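Local coordinates for O-succinylhomoserine sulfhydrylase (Mycobacterium tuberculosis, PDB 3NDN), which binds pyridoxal 5'-phosphate and probably makes L-homocysteine from O-succinyl-L-homoserine and hydrogen sulfide, a step of methionine biosynthesis, at residues D362-T368 with R394-E400. Residues are numbered along the deposited sequence; the frame is centred on the assembly and turned at random.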
loop_
_atom_site.group_PDB
_atom_site.type_symbol
_atom_site.label_atom_id
_atom_site.label_comp_id
_atom_site.label_asym_id
_atom_site.label_seq_id
_atom_site.Cartn_x
_atom_site.Cartn_y
_atom_site.Cartn_z
ATOM N N ASP A 362 -16.145 -9.845 9.980
ATOM C CA ASP A 362 -15.957 -9.506 8.551
ATOM C C ASP A 362 -17.304 -9.120 7.949
ATOM O O ASP A 362 -18.364 -9.581 8.415
ATOM C CB ASP A 362 -15.360 -10.729 7.820
ATOM C CG ASP A 362 -14.771 -10.408 6.417
ATOM O OD1 ASP A 362 -15.174 -9.434 5.731
ATOM O OD2 ASP A 362 -13.890 -11.195 5.976
ATOM N N ALA A 363 -17.272 -8.271 6.918
ATOM C CA ALA A 363 -18.479 -7.974 6.127
ATOM C C ALA A 363 -19.007 -9.214 5.370
ATOM O O ALA A 363 -20.193 -9.292 5.048
ATOM C CB ALA A 363 -18.211 -6.838 5.150
ATOM N N LYS A 364 -18.118 -10.168 5.080
ATOM C CA LYS A 364 -18.512 -11.471 4.512
ATOM C C LYS A 364 -18.965 -12.411 5.634
ATOM O O LYS A 364 -18.235 -12.602 6.619
ATOM C CB LYS A 364 -17.323 -12.091 3.747
ATOM C CG LYS A 364 -16.938 -11.363 2.435
ATOM C CD LYS A 364 -15.625 -11.904 1.843
ATOM C CE LYS A 364 -15.279 -11.299 0.467
ATOM N NZ LYS A 364 -15.280 -9.794 0.422
ATOM N N SER A 365 -20.162 -13.004 5.504
ATOM C CA SER A 365 -20.633 -13.961 6.507
ATOM C C SER A 365 -19.879 -15.291 6.407
ATOM O O SER A 365 -19.551 -15.733 5.309
ATOM C CB SER A 365 -22.141 -14.190 6.386
ATOM O OG SER A 365 -22.866 -13.018 6.733
ATOM N N LEU A 366 -19.605 -15.897 7.564
ATOM C CA LEU A 366 -18.781 -17.119 7.685
ATOM C C LEU A 366 -19.398 -18.160 8.657
ATOM O O LEU A 366 -20.114 -17.791 9.605
ATOM C CB LEU A 366 -17.369 -16.765 8.158
ATOM C CG LEU A 366 -16.597 -15.600 7.531
ATOM C CD1 LEU A 366 -15.373 -15.286 8.339
ATOM C CD2 LEU A 366 -16.205 -15.902 6.081
ATOM N N VAL A 367 -19.096 -19.451 8.435
ATOM C CA VAL A 367 -19.608 -20.561 9.269
ATOM C C VAL A 367 -18.484 -21.535 9.682
ATOM O O VAL A 367 -17.593 -21.829 8.883
ATOM C CB VAL A 367 -20.806 -21.312 8.588
ATOM C CG1 VAL A 367 -20.386 -22.032 7.289
ATOM C CG2 VAL A 367 -21.462 -22.298 9.542
ATOM N N THR A 368 -18.519 -21.998 10.931
ATOM C CA THR A 368 -17.530 -22.981 11.410
ATOM C C THR A 368 -18.124 -24.064 12.348
ATOM O O THR A 368 -19.172 -23.854 12.976
ATOM C CB THR A 368 -16.294 -22.268 12.042
ATOM O OG1 THR A 368 -15.195 -23.180 12.098
ATOM C CG2 THR A 368 -16.600 -21.757 13.458
ATOM N N ARG A 394 -21.534 -22.553 14.508
ATOM C CA ARG A 394 -21.387 -21.104 14.797
ATOM C C ARG A 394 -21.403 -20.241 13.515
ATOM O O ARG A 394 -20.619 -20.499 12.592
ATOM C CB ARG A 394 -20.071 -20.837 15.540
ATOM C CG ARG A 394 -20.006 -19.454 16.204
ATOM C CD ARG A 394 -18.591 -19.082 16.659
ATOM N NE ARG A 394 -17.670 -18.855 15.539
ATOM C CZ ARG A 394 -16.360 -18.644 15.677
ATOM N NH1 ARG A 394 -15.798 -18.647 16.888
ATOM N NH2 ARG A 394 -15.598 -18.448 14.603
ATOM N N ILE A 395 -22.269 -19.220 13.465
ATOM C CA ILE A 395 -22.352 -18.327 12.286
ATOM C C ILE A 395 -21.947 -16.872 12.626
ATOM O O ILE A 395 -22.469 -16.268 13.581
ATOM C CB ILE A 395 -23.760 -18.338 11.616
ATOM C CG1 ILE A 395 -24.092 -19.738 11.072
ATOM C CG2 ILE A 395 -23.841 -17.299 10.466
ATOM C CD1 ILE A 395 -25.533 -19.885 10.562
ATOM N N SER A 396 -21.011 -16.339 11.849
ATOM C CA SER A 396 -20.552 -14.944 11.973
ATOM C C SER A 396 -21.278 -14.080 10.942
ATOM O O SER A 396 -21.136 -14.295 9.738
ATOM C CB SER A 396 -19.033 -14.887 11.806
ATOM O OG SER A 396 -18.508 -13.568 11.913
ATOM N N VAL A 397 -22.060 -13.108 11.415
ATOM C CA VAL A 397 -22.951 -12.290 10.548
ATOM C C VAL A 397 -22.317 -10.996 10.015
ATOM O O VAL A 397 -21.855 -10.147 10.794
ATOM C CB VAL A 397 -24.299 -11.991 11.259
ATOM C CG1 VAL A 397 -25.242 -11.116 10.389
ATOM C CG2 VAL A 397 -25.005 -13.314 11.620
ATOM N N GLY A 398 -22.316 -10.862 8.682
ATOM C CA GLY A 398 -21.737 -9.722 7.980
ATOM C C GLY A 398 -22.784 -8.728 7.472
ATOM O O GLY A 398 -23.738 -8.398 8.181
ATOM N N LEU A 399 -22.595 -8.267 6.239
ATOM C CA LEU A 399 -23.362 -7.154 5.672
ATOM C C LEU A 399 -24.245 -7.508 4.473
ATOM O O LEU A 399 -24.934 -6.637 3.928
ATOM C CB LEU A 399 -22.403 -5.984 5.323
ATOM C CG LEU A 399 -21.708 -5.255 6.479
ATOM C CD1 LEU A 399 -20.708 -4.178 5.987
ATOM C CD2 LEU A 399 -22.716 -4.630 7.448
ATOM N N GLU A 400 -24.261 -8.777 4.064
ATOM C CA GLU A 400 -25.179 -9.205 2.994
ATOM C C GLU A 400 -26.660 -8.995 3.419
ATOM O O GLU A 400 -26.960 -8.860 4.618
ATOM C CB GLU A 400 -24.930 -10.666 2.575
ATOM C CG GLU A 400 -23.472 -11.026 2.272
ATOM C CD GLU A 400 -22.720 -11.596 3.481
ATOM O OE1 GLU A 400 -23.006 -11.210 4.627
ATOM O OE2 GLU A 400 -21.808 -12.418 3.284
HETATM O O HOH W 1 -18.119 -12.338 9.418
HETATM O O HOH W 2 -19.401 -9.155 11.229
#
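L366-T368 and R394-S396 pair as antiparallel strands in the smaller, five-stranded sheet of this PLP-dependent trans-sulfuration enzyme, and the adjoining loops are tied by side chains, a backbone bond and waters. The hydrogen-bonded pairs are L366 with S396 and T368 with R394, each joined in both directions. S396 N reaches L366 O at 2.8 Å. V367 and I395 form the non-hydrogen-bonded pair between them, and on that face V367 CG2 meets I395 CG1 at 4.0 Å. On the other face T368 and R394 run side by side. R394 CG stands anti to the backbone N (chi1 -165°) and the chain bends at chi3, which lays one guanidinium face against T368 CG2. R394 NH1 hydrogen-bonds N177 OD1, and T368 OG1 hydrogen-bonds T373 OG1.

In these loops, the E400 carboxylate grips S365 twice. OE2 takes S365 N through its syn lone pair, 2.8 Å away and almost perfectly straight. OE1 accepts from S365 OG, which lies 31° out of the carboxylate plane. The same hydroxyl receives G398 N at 3.0 Å, so it links the E400 carboxylate to the backbone of G398. Further along, L399 N donates to A363 O at 2.9 Å. G398 CA makes a CA-H...O contact with A363 O at 3.3 Å. A side chain on G398 would point at this oxygen, and there is no room for one. Two waters bridge the segments: one links the carbonyls D362 O and K364 O to the S396 hydroxyl, the other links D362 O to V397 O.

R33 of the second subunit forms a salt bridge with E400 OE2, and K364 NZ pairs with E46 and E275 of that subunit. Within the chain, strand 366-368 lies between strands 355-356 and 392-396. Helix 402-413 packs on S365, I395 and E400, while helix 277-296 touches V397 and L399.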